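Local atomic coordinates of glycoside hydrolase family 43 (Halothermothrix orenii, PDB entry 4QQS), a protein that hydrolyses O-glycosidic bonds as a family-43 glycosidase with alpha-L-arabinofuranosidase activity, probably helping to break down xylan and related polysaccharides. Residues F118-S123 and Y159-S164; S146-I149 and H154-Q157; R291-F294 and L299-K302. All coordinates share one frame; numbering follows the deposited sequence.

Contact 1 (F118-S123 and Y159-S164)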
loop_
_atom_site.group_PDB
_atom_site.type_symbol
_atom_site.label_atom_id
_atom_site.label_comp_id
_atom_site.label_asym_id
_atom_site.label_seq_id
_atom_site.Cartn_x
_atom_site.Cartn_y
_atom_site.Cartn_z
ATOM N N PHE A 118 -17.931 -1.782 2.903
ATOM C CA PHE A 118 -18.681 -1.088 3.940
ATOM C C PHE A 118 -18.964 0.317 3.436
ATOM O O PHE A 118 -18.329 0.778 2.481
ATOM C CB PHE A 118 -17.946 -1.075 5.297
ATOM C CG PHE A 118 -16.632 -0.319 5.310
ATOM C CD1 PHE A 118 -15.455 -0.952 4.939
ATOM C CD2 PHE A 118 -16.557 1.010 5.737
ATOM C CE1 PHE A 118 -14.233 -0.276 4.978
ATOM C CE2 PHE A 118 -15.343 1.679 5.788
ATOM C CZ PHE A 118 -14.186 1.029 5.397
ATOM N N ASP A 119 -19.926 0.991 4.059
ATOM C CA ASP A 119 -20.368 2.290 3.572
ATOM C C ASP A 119 -20.873 3.097 4.749
ATOM O O ASP A 119 -21.830 2.694 5.408
ATOM C CB ASP A 119 -21.469 2.087 2.524
ATOM C CG ASP A 119 -21.833 3.350 1.777
ATOM O OD1 ASP A 119 -21.348 4.448 2.139
ATOM O OD2 ASP A 119 -22.606 3.227 0.797
ATOM N N ARG A 120 -20.210 4.220 5.019
ATOM C CA ARG A 120 -20.551 5.086 6.146
ATOM C C ARG A 120 -20.778 6.528 5.687
ATOM O O ARG A 120 -20.679 7.462 6.489
ATOM C CB ARG A 120 -19.459 5.017 7.215
ATOM C CG ARG A 120 -19.235 3.625 7.733
ATOM C CD ARG A 120 -17.966 3.513 8.546
ATOM N NE ARG A 120 -17.711 2.116 8.862
ATOM C CZ ARG A 120 -16.529 1.651 9.261
ATOM N NH1 ARG A 120 -15.506 2.476 9.446
ATOM N NH2 ARG A 120 -16.369 0.356 9.472
ATOM N N GLY A 121 -21.071 6.719 4.403
ATOM C CA GLY A 121 -21.351 8.048 3.898
ATOM C C GLY A 121 -20.147 8.969 3.864
ATOM O O GLY A 121 -20.295 10.183 3.845
ATOM N N LEU A 122 -18.954 8.384 3.852
ATOM C CA LEU A 122 -17.702 9.137 3.821
ATOM C C LEU A 122 -16.728 8.435 2.879
ATOM O O LEU A 122 -17.065 7.419 2.266
ATOM C CB LEU A 122 -17.121 9.267 5.234
ATOM C CG LEU A 122 -17.941 10.112 6.206
ATOM C CD1 LEU A 122 -17.404 9.964 7.615
ATOM C CD2 LEU A 122 -17.929 11.569 5.766
ATOM N N SER A 123 -15.530 8.990 2.743
ATOM C CA SER A 123 -14.532 8.447 1.837
ATOM C C SER A 123 -13.467 7.634 2.563
ATOM O O SER A 123 -12.858 8.096 3.538
ATOM C CB SER A 123 -13.883 9.568 1.033
ATOM O OG SER A 123 -14.767 10.024 0.010
ATOM N N TYR A 159 -7.322 3.815 10.446
ATOM C CA TYR A 159 -8.099 3.029 11.382
ATOM C C TYR A 159 -7.813 1.552 11.167
ATOM O O TYR A 159 -7.344 1.135 10.112
ATOM C CB TYR A 159 -9.603 3.303 11.189
ATOM C CG TYR A 159 -10.033 4.647 11.703
ATOM C CD1 TYR A 159 -9.860 5.794 10.935
ATOM C CD2 TYR A 159 -10.590 4.785 12.965
ATOM C CE1 TYR A 159 -10.216 7.037 11.396
ATOM C CE2 TYR A 159 -10.957 6.038 13.443
ATOM C CZ TYR A 159 -10.765 7.153 12.654
ATOM O OH TYR A 159 -11.129 8.388 13.137
ATOM N N VAL A 160 -8.140 0.762 12.181
ATOM C CA VAL A 160 -8.059 -0.685 12.101
ATOM C C VAL A 160 -9.304 -1.307 12.706
ATOM O O VAL A 160 -9.846 -0.821 13.701
ATOM C CB VAL A 160 -6.780 -1.235 12.794
ATOM C CG1 VAL A 160 -6.686 -0.804 14.254
ATOM C CG2 VAL A 160 -6.687 -2.753 12.669
ATOM N N GLN A 161 -9.757 -2.392 12.087
ATOM C CA GLN A 161 -10.735 -3.283 12.697
ATOM C C GLN A 161 -10.368 -4.725 12.418
ATOM O O GLN A 161 -9.866 -5.072 11.353
ATOM C CB GLN A 161 -12.149 -3.014 12.161
ATOM C CG GLN A 161 -12.724 -1.713 12.686
ATOM C CD GLN A 161 -14.049 -1.349 12.081
ATOM O OE1 GLN A 161 -14.112 -0.615 11.087
ATOM N NE2 GLN A 161 -15.127 -1.846 12.676
ATOM N N GLU A 162 -10.648 -5.582 13.385
ATOM C CA GLU A 162 -10.645 -7.015 13.144
ATOM C C GLU A 162 -11.771 -7.331 12.172
ATOM O O GLU A 162 -12.825 -6.687 12.217
ATOM C CB GLU A 162 -10.861 -7.713 14.479
ATOM C CG GLU A 162 -10.745 -9.211 14.449
ATOM C CD GLU A 162 -10.904 -9.820 15.831
ATOM O OE1 GLU A 162 -10.724 -9.093 16.846
ATOM O OE2 GLU A 162 -11.213 -11.021 15.902
ATOM N N MET A 163 -11.550 -8.305 11.296
ATOM C CA MET A 163 -12.598 -8.740 10.380
ATOM C C MET A 163 -13.168 -10.069 10.800
ATOM O O MET A 163 -12.539 -10.837 11.520
ATOM C CB MET A 163 -12.085 -8.887 8.950
ATOM C CG MET A 163 -11.252 -7.704 8.456
ATOM S SD MET A 163 -10.794 -7.842 6.734
ATOM C CE MET A 163 -12.271 -7.227 5.952
ATOM N N SER A 164 -14.365 -10.350 10.306
ATOM C CA SER A 164 -14.905 -11.684 10.390
ATOM C C SER A 164 -14.012 -12.616 9.579
ATOM O O SER A 164 -13.245 -12.182 8.695
ATOM C CB SER A 164 -16.328 -11.714 9.844
ATOM O OG SER A 164 -16.359 -11.196 8.524
#
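R120 and Q161 reach for each other from opposite directions, each with CG beside its own backbone N and anti to the carbonyl carbon (chi1 -58° and -72°), and both chains run out extended until guanidinium meets amide. Within the five-bladed beta-propeller this joins the loop 118-123, which leads from the four-stranded sheet 72-112 into the next blade, to strand 153-162 of that blade.

The contact rests on one bond: R120 NH2 donates to Q161 OE1 at 2.9 Å. The donor lies in the carbonyl plane on a lone pair of OE1, with a C=O...N angle of 133°, while OE1 sits at the guanidinium edge, slightly tilted from its plane. Y141 on the adjoining strand 137-143 closes a triangle, its hydroxyl bonding to both R120 NH1 and Q161 OE1. On the other branch of the amide, Q161 NE2 bonds to K171 O, so that both polar atoms of this buried side chain have partners and its amide is unlikely to flip.

The guanidinium also lies against an aromatic ring from its own loop, with F118 CD2 3.4 Å above its plane and offset toward the rim. Next to R120 the backbone is bent into an Asx turn: G121 N donates to D119 OD1 at 3.2 Å, on the anti side and clearly tilted from the plane of a carboxylate whose OD2 pairs with K97.

Contact 2 (S146-I149 and H154-Q157)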
loop_
_atom_site.group_PDB
_atom_site.type_symbol
_atom_site.label_atom_id
_atom_site.label_comp_id
_atom_site.label_asym_id
_atom_site.label_seq_id
_atom_site.Cartn_x
_atom_site.Cartn_y
_atom_site.Cartn_z
ATOM N N SER A 146 -10.387 14.050 2.164
ATOM C CA SER A 146 -11.376 14.721 1.331
ATOM C C SER A 146 -12.647 15.019 2.101
ATOM O O SER A 146 -13.268 16.038 1.839
ATOM C CB SER A 146 -11.705 13.883 0.092
ATOM O OG SER A 146 -12.195 12.602 0.430
ATOM N N GLU A 147 -13.036 14.144 3.023
ATOM C CA GLU A 147 -14.273 14.305 3.774
ATOM C C GLU A 147 -14.066 14.179 5.277
ATOM O O GLU A 147 -15.012 13.952 6.018
ATOM C CB GLU A 147 -15.324 13.288 3.310
ATOM C CG GLU A 147 -15.629 13.344 1.834
ATOM C CD GLU A 147 -16.867 12.558 1.478
ATOM O OE1 GLU A 147 -16.768 11.453 0.923
ATOM O OE2 GLU A 147 -17.976 13.045 1.755
ATOM N N ASN A 148 -12.837 14.351 5.740
ATOM C CA ASN A 148 -12.505 14.201 7.160
ATOM C C ASN A 148 -11.822 15.467 7.626
ATOM O O ASN A 148 -10.661 15.690 7.308
ATOM C CB ASN A 148 -11.592 12.982 7.328
ATOM C CG ASN A 148 -11.519 12.475 8.747
ATOM O OD1 ASN A 148 -12.451 12.642 9.544
ATOM N ND2 ASN A 148 -10.446 11.776 9.052
ATOM N N ILE A 149 -12.564 16.319 8.335
ATOM C CA ILE A 149 -12.037 17.591 8.817
ATOM C C ILE A 149 -12.105 17.554 10.332
ATOM O O ILE A 149 -13.177 17.350 10.918
ATOM C CB ILE A 149 -12.839 18.797 8.281
ATOM C CG1 ILE A 149 -12.882 18.780 6.754
ATOM C CG2 ILE A 149 -12.242 20.110 8.783
ATOM C CD1 ILE A 149 -13.806 19.812 6.169
ATOM N N HIS A 154 -8.023 19.190 7.089
ATOM C CA HIS A 154 -8.428 18.043 6.274
ATOM C C HIS A 154 -7.379 16.975 6.495
ATOM O O HIS A 154 -6.217 17.170 6.130
ATOM C CB HIS A 154 -8.462 18.403 4.790
ATOM C CG HIS A 154 -9.710 19.109 4.356
ATOM N ND1 HIS A 154 -9.889 20.463 4.506
ATOM C CD2 HIS A 154 -10.835 18.653 3.754
ATOM C CE1 HIS A 154 -11.065 20.820 4.017
ATOM N NE2 HIS A 154 -11.659 19.739 3.549
ATOM N N ILE A 155 -7.764 15.859 7.106
ATOM C CA ILE A 155 -6.787 14.931 7.654
ATOM C C ILE A 155 -7.127 13.491 7.314
ATOM O O ILE A 155 -8.256 13.040 7.531
ATOM C CB ILE A 155 -6.646 15.149 9.194
ATOM C CG1 ILE A 155 -5.514 14.315 9.783
ATOM C CG2 ILE A 155 -7.958 14.931 9.922
ATOM C CD1 ILE A 155 -5.078 14.802 11.167
ATOM N N SER A 156 -6.147 12.783 6.754
ATOM C CA SER A 156 -6.261 11.349 6.538
ATOM C C SER A 156 -5.735 10.603 7.749
ATOM O O SER A 156 -4.590 10.803 8.163
ATOM C CB SER A 156 -5.514 10.914 5.279
ATOM O OG SER A 156 -6.205 11.343 4.117
ATOM N N GLN A 157 -6.596 9.773 8.332
ATOM C CA GLN A 157 -6.293 8.960 9.509
ATOM C C GLN A 157 -6.350 7.482 9.145
ATOM O O GLN A 157 -7.170 7.089 8.313
ATOM C CB GLN A 157 -7.347 9.191 10.592
ATOM C CG GLN A 157 -7.560 10.618 11.035
ATOM C CD GLN A 157 -8.738 10.684 11.986
ATOM O OE1 GLN A 157 -9.854 10.329 11.612
ATOM N NE2 GLN A 157 -8.490 11.069 13.232
#
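One face of the H154 imidazole carries the side chain of I149, whose CG1 stands 3.7 Å from the ring centroid, offset toward the rim, in a CH-pi contact; the tip CD1 runs on past the rim of the ring, 3.4 Å from H154 NE2. At the ring edge, near its plane, S146 O approaches CD2 at 4.1 Å, and W191 stacks on the same imidazole. I149 and H154 lie side by side and point the same way, as neighbours across an antiparallel pair do.

The second flat group is the N148 amide, which crosses Q157 at about a right angle, the two amide planes 51° apart. With CG anti to the backbone N (chi1 -163°), N148 extends along the partner strand, and its ND2 donates twice. The bond to I155 O, 3.0 Å, is bent and well out of the amide plane; that to Q157 OE1, also 3.0 Å, is nearly straight and almost in it. From the side of Q157 the donor stands above the carbonyl plane and off the lone pairs; OE1 also bonds to Y159 OH, and Q157 NE2 to Q179 OE1. Buried N148 thus uses both its backbone and its side chain, because I155 N also donates to N148 O at 2.9 Å.

That bond flanks the non-hydrogen-bonded pair I149-H154, the opening of a short antiparallel beta hairpin in which strand 149-150 extends the propeller sheet that holds strands 137-143 and 153-162.

Contact 3 (R291-F294 and L299-K302)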
loop_
_atom_site.group_PDB
_atom_site.type_symbol
_atom_site.label_atom_id
_atom_site.label_comp_id
_atom_site.label_asym_id
_atom_site.label_seq_id
_atom_site.Cartn_x
_atom_site.Cartn_y
_atom_site.Cartn_z
ATOM N N ARG A 291 16.288 -2.974 -0.011
ATOM C CA ARG A 291 16.378 -3.889 1.113
ATOM C C ARG A 291 15.839 -3.271 2.395
ATOM O O ARG A 291 16.138 -2.126 2.708
ATOM C CB ARG A 291 17.825 -4.350 1.296
ATOM C CG ARG A 291 18.236 -5.328 0.211
ATOM C CD ARG A 291 19.707 -5.786 0.318
ATOM N NE ARG A 291 19.881 -6.975 -0.520
ATOM C CZ ARG A 291 20.120 -6.980 -1.828
ATOM N NH1 ARG A 291 20.373 -5.861 -2.491
ATOM N NH2 ARG A 291 20.132 -8.134 -2.474
ATOM N N LEU A 292 15.058 -4.078 3.108
ATOM C CA LEU A 292 14.399 -3.716 4.354
ATOM C C LEU A 292 14.884 -4.696 5.417
ATOM O O LEU A 292 14.945 -5.896 5.158
ATOM C CB LEU A 292 12.891 -3.882 4.167
ATOM C CG LEU A 292 11.998 -3.489 5.329
ATOM C CD1 LEU A 292 11.984 -1.977 5.482
ATOM C CD2 LEU A 292 10.595 -3.995 5.105
ATOM N N TYR A 293 15.236 -4.210 6.602
ATOM C CA TYR A 293 15.773 -5.090 7.641
ATOM C C TYR A 293 15.577 -4.466 9.012
ATOM O O TYR A 293 15.338 -3.275 9.133
ATOM C CB TYR A 293 17.261 -5.381 7.390
ATOM C CG TYR A 293 18.151 -4.155 7.449
ATOM C CD1 TYR A 293 18.237 -3.282 6.376
ATOM C CD2 TYR A 293 18.925 -3.878 8.576
ATOM C CE1 TYR A 293 19.054 -2.164 6.415
ATOM C CE2 TYR A 293 19.762 -2.773 8.617
ATOM C CZ TYR A 293 19.821 -1.911 7.536
ATOM O OH TYR A 293 20.631 -0.793 7.566
ATOM N N PHE A 294 15.702 -5.293 10.040
ATOM C CA PHE A 294 15.649 -4.850 11.415
ATOM C C PHE A 294 17.052 -4.882 12.023
ATOM O O PHE A 294 17.826 -5.820 11.800
ATOM C CB PHE A 294 14.732 -5.763 12.223
ATOM C CG PHE A 294 13.274 -5.689 11.820
ATOM C CD1 PHE A 294 12.758 -6.493 10.810
ATOM C CD2 PHE A 294 12.411 -4.831 12.473
ATOM C CE1 PHE A 294 11.419 -6.430 10.461
ATOM C CE2 PHE A 294 11.068 -4.779 12.130
ATOM C CZ PHE A 294 10.575 -5.569 11.124
ATOM N N LEU A 299 13.329 -0.706 12.385
ATOM C CA LEU A 299 13.105 -1.042 10.998
ATOM C C LEU A 299 13.840 -0.041 10.103
ATOM O O LEU A 299 13.678 1.172 10.268
ATOM C CB LEU A 299 11.602 -1.049 10.730
ATOM C CG LEU A 299 11.157 -1.444 9.331
ATOM C CD1 LEU A 299 11.666 -2.831 8.950
ATOM C CD2 LEU A 299 9.624 -1.383 9.242
ATOM N N LYS A 300 14.662 -0.554 9.186
ATOM C CA LYS A 300 15.555 0.256 8.359
ATOM C C LYS A 300 15.445 -0.134 6.893
ATOM O O LYS A 300 15.140 -1.281 6.560
ATOM C CB LYS A 300 17.013 0.082 8.815
ATOM C CG LYS A 300 17.231 0.392 10.279
ATOM C CD LYS A 300 18.716 0.361 10.651
ATOM C CE LYS A 300 18.942 0.698 12.117
ATOM N NZ LYS A 300 20.390 0.806 12.442
ATOM N N VAL A 301 15.712 0.836 6.027
ATOM C CA VAL A 301 15.812 0.603 4.595
ATOM C C VAL A 301 17.201 1.006 4.131
ATOM O O VAL A 301 17.692 2.080 4.483
ATOM C CB VAL A 301 14.769 1.424 3.796
ATOM C CG1 VAL A 301 14.904 1.135 2.303
ATOM C CG2 VAL A 301 13.375 1.111 4.267
ATOM N N LYS A 302 17.838 0.142 3.350
ATOM C CA LYS A 302 19.054 0.518 2.660
ATOM C C LYS A 302 18.620 1.219 1.379
ATOM O O LYS A 302 18.395 0.592 0.352
ATOM C CB LYS A 302 19.910 -0.703 2.349
ATOM C CG LYS A 302 21.240 -0.341 1.737
ATOM C CD LYS A 302 22.063 -1.570 1.388
ATOM C CE LYS A 302 23.485 -1.188 0.980
ATOM N NZ LYS A 302 23.499 -0.084 -0.019
HETATM O O HOH W 1 18.678 -1.669 -1.092
HETATM O O HOH W 2 19.888 1.637 6.519
#
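L292, F294, L299 and V301 share the inward face of a beta hairpin, made by strands 285-295 and 298-302 at the outer margin of a propeller blade; Y293 and K300 meet on the other face. The apolar face is the tight one. L299 CD1 fits between two neighbours, 3.6 Å from L292 CD1 and 3.8 Å from the centroid of the F294 ring, nearly above its face (16° off the normal). V301 CG2 touches the same L292 CD1 at 3.6 Å. Beyond the hairpin H202 stacks on the F294 ring, Y207 meets it edge-to-face, and M209 touches both leucines. Replacing F294 with an alanine would probably open a gap beside L299 CD1 and deprive H202 and Y207 of their aromatic partner.

The outer face is looser and wetter. Y293 takes the crowded position between backbone N and carbonyl carbon (chi1 63°), which swings its ring across to the partner strand, where K300 CB lies 3.9 Å from the centroid over one face. A water joins Y293 OH, 2.7 Å away, to V301 O. The lysine chain runs on, extended, past the hydroxyl to a salt bridge with E295, while R291 turns away from the hairpin to pair with E267. Between the faces, Y293 and K300 form a hydrogen-bonded pair with N-H...O bonds in both directions. At the R291 end K302 N still donates to R291 O, while a second water links the other two backbone atoms, accepting from R291 N at 2.9 Å and donating to K302 O at 2.7 Å.

Contacts 1 and 2 are neighbours, with centres 15 Å apart, and both draw on strand 153-162; in sequence, contact 2 falls wholly between the two segments of contact 1. Their loops touch directly, S123 OG lying 2.6 Å from E147 OE1 in a probable hydrogen bond. Contact 2 comes nearer the predicted catalytic residues: the side chain of Q157 is about 9 Å from that of E195, the likely proton donor, and about 11 Å from that of D126. Contact 3 belongs to another blade, its centre about 31 Å from that of contact 1, across the middle of the chain, and about 30 Å from that of contact 2. The side chain of L292 is about 14 Å from the bound sodium ion.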